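Local atomic coordinates of putative tetrapyrrole (Corrin/porphyrin) methylase (PDB entry 3FFY), a protein that probably methylates the 2'-hydroxyl of a cytidine ribose in 16S ribosomal RNA with S-adenosyl-L-methionine as methyl donor, this chain being its C-terminal part. Residues F6-V11 / I81-V86; G31-L36 / A63-P68; H53-T58 / E95-T100. All blocks are in the same frame, centred on the assembly; numbering follows the deposited sequence. Where two conformers were deposited one is given.

Interaction 1: F6-V11 / I81-V86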
loop_
_atom_site.group_PDB
_atom_site.type_symbol
_atom_site.label_atom_id
_atom_site.label_comp_id
_atom_site.label_asym_id
_atom_site.label_seq_id
_atom_site.Cartn_x
_atom_site.Cartn_y
_atom_site.Cartn_z
ATOM N N PHE A 6 9.514 7.730 -2.720
ATOM C CA PHE A 6 9.899 6.423 -2.232
ATOM C C PHE A 6 9.417 6.134 -0.821
ATOM O O PHE A 6 9.172 4.975 -0.511
ATOM C CB PHE A 6 11.402 6.170 -2.357
ATOM C CG PHE A 6 12.238 6.861 -1.319
ATOM C CD1 PHE A 6 12.420 6.302 -0.065
ATOM C CD2 PHE A 6 12.863 8.092 -1.614
ATOM C CE1 PHE A 6 13.204 6.979 0.870
ATOM C CE2 PHE A 6 13.615 8.758 -0.706
ATOM C CZ PHE A 6 13.800 8.215 0.543
ATOM N N VAL A 7 9.269 7.161 0.015
ATOM C CA VAL A 7 8.879 6.942 1.430
ATOM C C VAL A 7 7.522 6.184 1.512
ATOM O O VAL A 7 7.467 5.068 2.005
ATOM C CB VAL A 7 8.940 8.240 2.237
ATOM C CG1 VAL A 7 8.532 8.008 3.722
ATOM C CG2 VAL A 7 10.350 8.838 2.186
ATOM N N PRO A 8 6.438 6.737 0.939
ATOM C CA PRO A 8 5.199 5.929 1.003
ATOM C C PRO A 8 5.237 4.622 0.196
ATOM O O PRO A 8 4.535 3.670 0.534
ATOM C CB PRO A 8 4.132 6.877 0.429
ATOM C CG PRO A 8 4.938 7.892 -0.421
ATOM C CD PRO A 8 6.204 8.076 0.366
ATOM N N ALA A 9 6.028 4.573 -0.883
ATOM C CA ALA A 9 6.169 3.346 -1.674
ATOM C C ALA A 9 6.722 2.229 -0.798
ATOM O O ALA A 9 6.225 1.103 -0.836
ATOM C CB ALA A 9 7.081 3.562 -2.916
ATOM N N LEU A 10 7.736 2.553 0.006
ATOM C CA LEU A 10 8.319 1.565 0.904
ATOM C C LEU A 10 7.258 1.057 1.875
ATOM O O LEU A 10 7.196 -0.136 2.113
ATOM C CB LEU A 10 9.508 2.109 1.719
ATOM C CG LEU A 10 10.915 2.070 1.124
ATOM C CD1 LEU A 10 11.843 3.040 1.941
ATOM C CD2 LEU A 10 11.437 0.590 1.057
ATOM N N VAL A 11 6.461 1.968 2.446
ATOM C CA VAL A 11 5.413 1.594 3.406
ATOM C C VAL A 11 4.361 0.670 2.782
ATOM O O VAL A 11 3.979 -0.323 3.361
ATOM C CB VAL A 11 4.722 2.843 3.978
ATOM C CG1 VAL A 11 3.521 2.433 4.835
ATOM C CG2 VAL A 11 5.664 3.632 4.789
ATOM N N ILE A 81 -0.992 11.345 0.708
ATOM C CA ILE A 81 -1.625 10.283 1.472
ATOM C C ILE A 81 -2.295 9.175 0.654
ATOM O O ILE A 81 -2.753 8.218 1.229
ATOM C CB ILE A 81 -2.520 10.890 2.545
ATOM C CG1 ILE A 81 -3.776 11.513 1.960
ATOM C CG2 ILE A 81 -1.675 11.888 3.350
ATOM C CD1 ILE A 81 -4.713 11.964 3.020
ATOM N N HIS A 82 -2.272 9.268 -0.677
ATOM C CA HIS A 82 -3.061 8.428 -1.529
ATOM C C HIS A 82 -2.144 7.765 -2.541
ATOM O O HIS A 82 -1.442 8.421 -3.290
ATOM C CB HIS A 82 -4.121 9.263 -2.178
ATOM C CG HIS A 82 -5.055 8.499 -3.016
ATOM N ND1 HIS A 82 -6.008 9.118 -3.800
ATOM C CD2 HIS A 82 -5.182 7.168 -3.241
ATOM C CE1 HIS A 82 -6.691 8.189 -4.460
ATOM N NE2 HIS A 82 -6.212 7.001 -4.136
ATOM N N GLU A 83 -2.093 6.449 -2.499
ATOM C CA GLU A 83 -1.119 5.685 -3.274
ATOM C C GLU A 83 -1.865 4.593 -4.001
ATOM O O GLU A 83 -2.927 4.154 -3.601
ATOM C CB GLU A 83 -0.060 5.121 -2.331
ATOM C CG GLU A 83 1.226 4.608 -2.991
ATOM C CD GLU A 83 2.431 5.583 -3.043
ATOM O OE1 GLU A 83 3.506 5.062 -3.395
ATOM O OE2 GLU A 83 2.350 6.814 -2.743
ATOM N N GLU A 84 -1.307 4.166 -5.103
ATOM C CA GLU A 84 -1.824 3.079 -5.870
ATOM C C GLU A 84 -0.671 2.095 -6.039
ATOM O O GLU A 84 0.433 2.509 -6.390
ATOM C CB GLU A 84 -2.185 3.651 -7.197
ATOM C CG GLU A 84 -3.283 2.981 -7.858
ATOM C CD GLU A 84 -3.483 3.529 -9.249
ATOM O OE1 GLU A 84 -2.648 4.396 -9.663
ATOM O OE2 GLU A 84 -4.472 3.108 -9.905
ATOM N N THR A 85 -0.901 0.817 -5.785
ATOM C CA THR A 85 0.188 -0.129 -5.724
ATOM C C THR A 85 -0.151 -1.453 -6.376
ATOM O O THR A 85 -1.288 -1.949 -6.259
ATOM C CB THR A 85 0.627 -0.338 -4.253
ATOM O OG1 THR A 85 1.118 0.901 -3.771
ATOM C CG2 THR A 85 1.742 -1.366 -4.105
ATOM N N VAL A 86 0.840 -1.991 -7.105
ATOM C CA VAL A 86 0.796 -3.359 -7.699
ATOM C C VAL A 86 1.936 -4.157 -7.112
ATOM O O VAL A 86 3.107 -3.728 -7.209
ATOM C CB VAL A 86 0.850 -3.358 -9.235
ATOM C CG1 VAL A 86 0.726 -4.802 -9.770
ATOM C CG2 VAL A 86 -0.333 -2.426 -9.834
#
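The carboxylate of Glu-83, reaching from strand 82-87, is what meets helix 6-12, and it touches both Pro-8 and Ala-9. The contact is one of packing, shared between the two carboxylate oxygens. OE2 lies against the proline ring, 3.6 Å from Pro-8 CB and equally near Pro-8 CG, and the two side chains cross at about a right angle. OE1 lies beside Ala-9, 3.9 Å from Ala-9 CB. It is also 3.6 Å from both N and CA of Ala-9, but the N-H of that residue points elsewhere, about square to the direction of the oxygen. Glu-83 starts with CG anti to the backbone N (chi1 -165°) and then bends at chi2 (96°), which turns the carboxylate toward Pro-8 and Ala-9. The contact is small, burying 103 Å² in all. Ala-9 also packs on Val-107 and Val-109 of strand 106-110, while Glu-83 touches Ser-75 and Glu-77 of strand 71-77. Helix 6-12 thus lies across one face of the sheet, whose edge strand 82-87 continues as an antiparallel ladder into the second subunit.

Interaction 2: G31-L36 / A63-P68; sequences GRMTKL and AEYFGP. With SO4 (sulfate ion), chain B.
A tyrosine ring packed on a leucine joins helix 32-38 to the C-terminal end of helix 55-66, in a partly buried helix-helix contact. Leu-36 CB sits over the centre of one face of the Tyr-65 ring, a CH-pi contact 3.6 Å from the centroid and only 6° off the normal. One branch of the same leucine, CD1, reaches 3.5 Å from Tyr-65 CE1. Met-33, a selenomethionine, comes in the ring plane instead: its CE lies at the edge, 3.2 Å from Tyr-65 OH. Bends at chi2 (-44°) and chi3 (-94°) fold its chain back to bring that methyl to the phenol. Phe-66 adds a looser contact through CZ, 4.2 Å from Leu-36 O.

At the N terminus of helix 32-38, where Gly-31 is the N-cap, a sulfate ion, probably from the crystallisation liquor, is held by the backbone amides of Gly-31 (N to O2, 2.6 Å), Met-33 (N to O1, 2.9 Å) and Thr-34 (N to O4, 2.9 Å), as anions often are there. Leu-36 touches Gln-61 and Phe-62 of helix 55-66, and beyond the helix end Pro-68 is backbone hydrogen-bonded to Ser-91 of helix 90-99.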
loop_
_atom_site.group_PDB
_atom_site.type_symbol
_atom_site.label_atom_id
_atom_site.label_comp_id
_atom_site.label_asym_id
_atom_site.label_seq_id
_atom_site.Cartn_x
_atom_site.Cartn_y
_atom_site.Cartn_z
ATOM N N GLY A 31 26.361 1.830 -18.765
ATOM C CA GLY A 31 26.386 1.612 -17.323
ATOM C C GLY A 31 25.225 0.788 -16.783
ATOM O O GLY A 31 25.237 0.429 -15.613
ATOM N N ARG A 32 24.233 0.473 -17.619
ATOM C CA ARG A 32 22.983 -0.156 -17.141
ATOM C C ARG A 32 23.116 -1.609 -16.763
ATOM O O ARG A 32 22.672 -2.010 -15.686
ATOM C CB ARG A 32 21.916 -0.050 -18.201
ATOM C CG ARG A 32 20.596 -0.649 -17.787
ATOM C CD ARG A 32 19.665 -0.559 -18.960
ATOM N NE ARG A 32 18.333 -1.014 -18.619
ATOM C CZ ARG A 32 17.351 -0.265 -18.134
ATOM N NH1 ARG A 32 17.511 1.020 -17.905
ATOM N NH2 ARG A 32 16.173 -0.832 -17.881
HETATM N N MSE A 33 23.678 -2.397 -17.683
HETATM C CA MSE A 33 23.960 -3.810 -17.415
HETATM C C MSE A 33 24.920 -3.933 -16.239
HETATM O O MSE A 33 24.701 -4.754 -15.345
HETATM C CB MSE A 33 24.509 -4.532 -18.637
HETATM C CG MSE A 33 23.595 -4.423 -19.859
HETATM SE SE MSE A 33 21.653 -4.702 -19.558
HETATM C CE MSE A 33 21.407 -6.640 -19.960
ATOM N N THR A 34 25.944 -3.082 -16.196
ATOM C CA THR A 34 26.833 -3.051 -15.041
ATOM C C THR A 34 26.099 -2.819 -13.728
ATOM O O THR A 34 26.279 -3.576 -12.795
ATOM C CB THR A 34 27.870 -1.973 -15.193
ATOM O OG1 THR A 34 28.539 -2.175 -16.442
ATOM C CG2 THR A 34 28.877 -2.030 -14.021
ATOM N N LYS A 35 25.284 -1.774 -13.648
ATOM C CA LYS A 35 24.493 -1.551 -12.462
ATOM C C LYS A 35 23.650 -2.775 -12.118
ATOM O O LYS A 35 23.571 -3.150 -10.962
ATOM C CB LYS A 35 23.564 -0.348 -12.633
ATOM C CG LYS A 35 22.789 0.005 -11.374
ATOM C CD LYS A 35 23.682 0.623 -10.284
ATOM C CE LYS A 35 23.066 0.487 -8.892
ATOM N NZ LYS A 35 23.619 1.442 -7.895
ATOM N N LEU A 36 23.001 -3.387 -13.105
ATOM C CA LEU A 36 22.088 -4.519 -12.820
ATOM C C LEU A 36 22.880 -5.687 -12.265
ATOM O O LEU A 36 22.544 -6.283 -11.222
ATOM C CB LEU A 36 21.362 -4.960 -14.091
ATOM C CG LEU A 36 20.169 -4.135 -14.600
ATOM C CD1 LEU A 36 19.617 -4.730 -15.899
ATOM C CD2 LEU A 36 19.079 -4.079 -13.554
ATOM N N ALA A 63 13.608 -9.385 -13.815
ATOM C CA ALA A 63 13.324 -10.837 -13.793
ATOM C C ALA A 63 14.529 -11.591 -14.305
ATOM O O ALA A 63 14.899 -12.636 -13.776
ATOM C CB ALA A 63 12.076 -11.191 -14.650
ATOM N N GLU A 64 15.156 -11.081 -15.356
ATOM C CA GLU A 64 16.309 -11.801 -15.904
ATOM C C GLU A 64 17.446 -11.859 -14.878
ATOM O O GLU A 64 18.039 -12.905 -14.687
ATOM C CB GLU A 64 16.771 -11.165 -17.201
ATOM C CG GLU A 64 15.763 -11.231 -18.312
ATOM C CD GLU A 64 16.229 -10.471 -19.526
ATOM O OE1 GLU A 64 17.200 -9.712 -19.426
ATOM O OE2 GLU A 64 15.652 -10.618 -20.597
ATOM N N TYR A 65 17.724 -10.745 -14.197
ATOM C CA TYR A 65 18.857 -10.645 -13.230
ATOM C C TYR A 65 18.555 -11.144 -11.807
ATOM O O TYR A 65 19.438 -11.683 -11.140
ATOM C CB TYR A 65 19.344 -9.184 -13.116
ATOM C CG TYR A 65 20.249 -8.759 -14.227
ATOM C CD1 TYR A 65 19.743 -8.386 -15.465
ATOM C CD2 TYR A 65 21.640 -8.783 -14.054
ATOM C CE1 TYR A 65 20.593 -8.022 -16.500
ATOM C CE2 TYR A 65 22.511 -8.413 -15.090
ATOM C CZ TYR A 65 21.984 -8.032 -16.299
ATOM O OH TYR A 65 22.844 -7.664 -17.289
ATOM N N PHE A 66 17.338 -10.942 -11.329
ATOM C CA PHE A 66 17.010 -11.307 -9.967
ATOM C C PHE A 66 16.129 -12.532 -9.874
ATOM O O PHE A 66 15.978 -13.099 -8.782
ATOM C CB PHE A 66 16.345 -10.127 -9.270
ATOM C CG PHE A 66 17.156 -8.890 -9.345
ATOM C CD1 PHE A 66 18.390 -8.819 -8.708
ATOM C CD2 PHE A 66 16.749 -7.825 -10.116
ATOM C CE1 PHE A 66 19.173 -7.680 -8.816
ATOM C CE2 PHE A 66 17.534 -6.680 -10.239
ATOM C CZ PHE A 66 18.735 -6.606 -9.587
ATOM N N GLY A 67 15.526 -12.932 -10.996
ATOM C CA GLY A 67 14.660 -14.114 -11.033
ATOM C C GLY A 67 13.200 -13.704 -11.055
ATOM O O GLY A 67 12.818 -12.783 -10.327
ATOM N N PRO A 68 12.358 -14.376 -11.883
ATOM C CA PRO A 68 10.922 -13.943 -12.024
ATOM C C PRO A 68 10.083 -14.050 -10.731
ATOM O O PRO A 68 9.030 -13.429 -10.603
ATOM C CB PRO A 68 10.347 -14.871 -13.118
ATOM C CG PRO A 68 11.371 -15.926 -13.337
ATOM C CD PRO A 68 12.719 -15.421 -12.842
HETATM S S SO4 B . 26.899 -1.463 -19.787
HETATM O O1 SO4 B . 25.370 -1.511 -19.929
HETATM O O2 SO4 B . 27.425 -0.076 -20.143
HETATM O O3 SO4 B . 27.436 -2.715 -20.430
HETATM O O4 SO4 B . 27.320 -1.683 -18.324
#

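Interaction 3: H53-T58 / E95-T100. With SO4 (sulfate ion), chain C.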
loop_
_atom_site.group_PDB
_atom_site.type_symbol
_atom_site.label_atom_id
_atom_site.label_comp_id
_atom_site.label_asym_id
_atom_site.label_seq_id
_atom_site.Cartn_x
_atom_site.Cartn_y
_atom_site.Cartn_z
ATOM N N HIS A 53 6.815 4.509 -19.567
ATOM C CA HIS A 53 7.170 3.873 -20.833
ATOM C C HIS A 53 8.361 2.937 -20.742
ATOM O O HIS A 53 8.587 2.168 -21.661
ATOM C CB HIS A 53 7.448 4.915 -21.924
ATOM C CG HIS A 53 6.267 5.781 -22.248
ATOM N ND1 HIS A 53 5.655 6.596 -21.309
ATOM C CD2 HIS A 53 5.610 5.993 -23.414
ATOM C CE1 HIS A 53 4.663 7.258 -21.884
ATOM N NE2 HIS A 53 4.620 6.913 -23.160
ATOM N N ARG A 54 9.129 3.022 -19.663
ATOM C CA ARG A 54 10.314 2.180 -19.469
ATOM C C ARG A 54 10.068 1.080 -18.464
ATOM O O ARG A 54 10.884 0.179 -18.327
ATOM C CB ARG A 54 11.514 3.002 -18.979
ATOM C CG ARG A 54 12.468 3.467 -20.077
ATOM C CD ARG A 54 12.246 4.895 -20.485
ATOM N NE ARG A 54 13.117 5.817 -19.740
ATOM C CZ ARG A 54 13.358 7.087 -20.086
ATOM N NH1 ARG A 54 12.801 7.623 -21.175
ATOM N NH2 ARG A 54 14.170 7.825 -19.333
ATOM N N LEU A 55 8.943 1.124 -17.750
ATOM C CA LEU A 55 8.744 0.165 -16.654
ATOM C C LEU A 55 8.831 -1.302 -17.058
ATOM O O LEU A 55 9.494 -2.089 -16.384
ATOM C CB LEU A 55 7.410 0.410 -15.928
ATOM C CG LEU A 55 7.108 -0.500 -14.711
ATOM C CD1 LEU A 55 8.208 -0.375 -13.600
ATOM C CD2 LEU A 55 5.711 -0.213 -14.203
ATOM N N LEU A 56 8.177 -1.680 -18.160
ATOM C CA LEU A 56 8.083 -3.087 -18.517
ATOM C C LEU A 56 9.470 -3.631 -18.810
ATOM O O LEU A 56 9.811 -4.699 -18.333
ATOM C CB LEU A 56 7.196 -3.308 -19.746
ATOM C CG LEU A 56 6.242 -4.521 -19.863
ATOM C CD1 LEU A 56 6.212 -5.004 -21.324
ATOM C CD2 LEU A 56 6.448 -5.634 -18.871
ATOM N N LYS A 57 10.262 -2.904 -19.589
ATOM C CA LYS A 57 11.673 -3.296 -19.849
ATOM C C LYS A 57 12.445 -3.502 -18.547
ATOM O O LYS A 57 13.072 -4.548 -18.357
ATOM C CB LYS A 57 12.403 -2.229 -20.693
ATOM C CG LYS A 57 13.876 -2.579 -21.076
ATOM C CD LYS A 57 14.600 -1.430 -21.826
ATOM C CE LYS A 57 16.157 -1.580 -21.731
ATOM N NZ LYS A 57 16.889 -0.680 -22.665
ATOM N N THR A 58 12.381 -2.504 -17.663
ATOM C CA THR A 58 13.077 -2.595 -16.375
ATOM C C THR A 58 12.639 -3.858 -15.588
ATOM O O THR A 58 13.484 -4.595 -15.057
ATOM C CB THR A 58 12.899 -1.308 -15.540
ATOM O OG1 THR A 58 13.657 -0.268 -16.162
ATOM C CG2 THR A 58 13.399 -1.516 -14.119
ATOM N N GLU A 95 3.349 -9.571 -16.347
ATOM C CA GLU A 95 2.082 -9.924 -16.965
ATOM C C GLU A 95 1.109 -8.748 -16.813
ATOM O O GLU A 95 0.430 -8.380 -17.766
ATOM C CB GLU A 95 1.528 -11.181 -16.304
ATOM C CG GLU A 95 0.063 -11.560 -16.587
ATOM C CD GLU A 95 -0.343 -12.783 -15.722
ATOM O OE1 GLU A 95 -0.727 -12.580 -14.529
ATOM O OE2 GLU A 95 -0.235 -13.931 -16.192
ATOM N N HIS A 96 1.047 -8.163 -15.623
ATOM C CA HIS A 96 0.125 -7.052 -15.357
ATOM C C HIS A 96 0.429 -5.849 -16.246
ATOM O O HIS A 96 -0.473 -5.283 -16.869
ATOM C CB HIS A 96 0.179 -6.625 -13.875
ATOM C CG HIS A 96 -0.703 -5.459 -13.562
ATOM N ND1 HIS A 96 -2.061 -5.595 -13.311
ATOM C CD2 HIS A 96 -0.439 -4.127 -13.531
ATOM C CE1 HIS A 96 -2.574 -4.395 -13.090
ATOM N NE2 HIS A 96 -1.617 -3.489 -13.217
ATOM N N PHE A 97 1.697 -5.455 -16.311
ATOM C CA PHE A 97 2.048 -4.294 -17.119
ATOM C C PHE A 97 2.267 -4.557 -18.594
ATOM O O PHE A 97 2.616 -3.608 -19.346
ATOM C CB PHE A 97 3.240 -3.563 -16.530
ATOM C CG PHE A 97 2.914 -2.873 -15.271
ATOM C CD1 PHE A 97 2.046 -1.800 -15.289
ATOM C CD2 PHE A 97 3.399 -3.352 -14.040
ATOM C CE1 PHE A 97 1.699 -1.144 -14.097
ATOM C CE2 PHE A 97 3.058 -2.722 -12.848
ATOM C CZ PHE A 97 2.206 -1.601 -12.874
ATOM N N THR A 98 2.073 -5.806 -19.006
ATOM C CA THR A 98 1.903 -6.087 -20.420
ATOM C C THR A 98 0.456 -5.777 -20.824
ATOM O O THR A 98 0.251 -5.172 -21.868
ATOM C CB THR A 98 2.269 -7.533 -20.786
ATOM O OG1 THR A 98 3.604 -7.766 -20.377
ATOM C CG2 THR A 98 2.167 -7.794 -22.329
ATOM N N ALA A 99 -0.537 -6.177 -20.015
ATOM C CA ALA A 99 -1.968 -5.934 -20.343
ATOM C C ALA A 99 -2.352 -4.473 -20.176
ATOM O O ALA A 99 -3.206 -3.988 -20.867
ATOM C CB ALA A 99 -2.898 -6.817 -19.502
ATOM N N THR A 100 -1.740 -3.770 -19.239
ATOM C CA THR A 100 -2.091 -2.365 -19.006
ATOM C C THR A 100 -0.807 -1.553 -18.792
ATOM O O THR A 100 -0.011 -1.830 -17.898
ATOM C CB THR A 100 -3.111 -2.164 -17.818
ATOM O OG1 THR A 100 -2.398 -2.024 -16.600
ATOM C CG2 THR A 100 -4.118 -3.326 -17.664
HETATM S S SO4 C . -4.541 -7.863 -12.242
HETATM O O1 SO4 C . -5.807 -7.805 -13.051
HETATM O O2 SO4 C . -4.524 -6.544 -11.528
HETATM O O3 SO4 C . -3.325 -7.795 -13.161
HETATM O O4 SO4 C . -4.673 -9.055 -11.411
#
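Two helices that pack side by side on the sheet, 55-66 and 90-99, meet here where the first begins and the second ends. Leu-55 makes the inner contact: its CD2 methyl stands over the centre of the Phe-97 ring, a CH-pi contact 3.8 Å from the centroid and 6° off the normal. CG of Leu-55 anti to its backbone N (chi1 -178°) carries the branch out to that ring. The opposite face takes the edge of the His-96 imidazole, CD2 3.6 Å above the plane over its centre, so the phenyl lies between a methyl and a histidine edge. Leu-56 makes the outer contact, with CG 3.8 Å from Phe-97 O and CD2 3.9 Å from Thr-98 OG1, a hydroxyl hydrogen-bonded to Ile-94 O.

His-96 turns its other edge to a sulfate ion, probably from the crystallisation liquor, giving a nearly straight hydrogen bond from ND1 to O3 (2.5 Å, 175°). Ser-79 OG of the second subunit binds the same ion, which therefore bridges the dimer interface. With Val-74 of strand 71-77 touching both Leu-55 and Phe-97, this is a pair of helices packed together on one face of a sheet, as in layered alpha/beta domains.

From the N terminus, helix 6-12 opens the longest loop, which interaction 1 closes some seventy residues later at edge strand 82-87. Interaction 2 is nested within that loop, on the opposite side of the chain's centre. Interaction 3 starts at residues 53-58, inside both loops, and closes beyond them on helix 90-99, so it crosses both. Helix 55-66 serves interactions 2 and 3, whose segments are also linked by a probable hydrogen bond from Arg-32 to Thr-58. Val-86 of 81-86 packs on His-96 and Phe-97, joining interactions 1 and 3. Interaction 1 thus ties the N-terminal helix to an edge strand, while the other two link helices 32-38, 55-66 and 90-99 in a row.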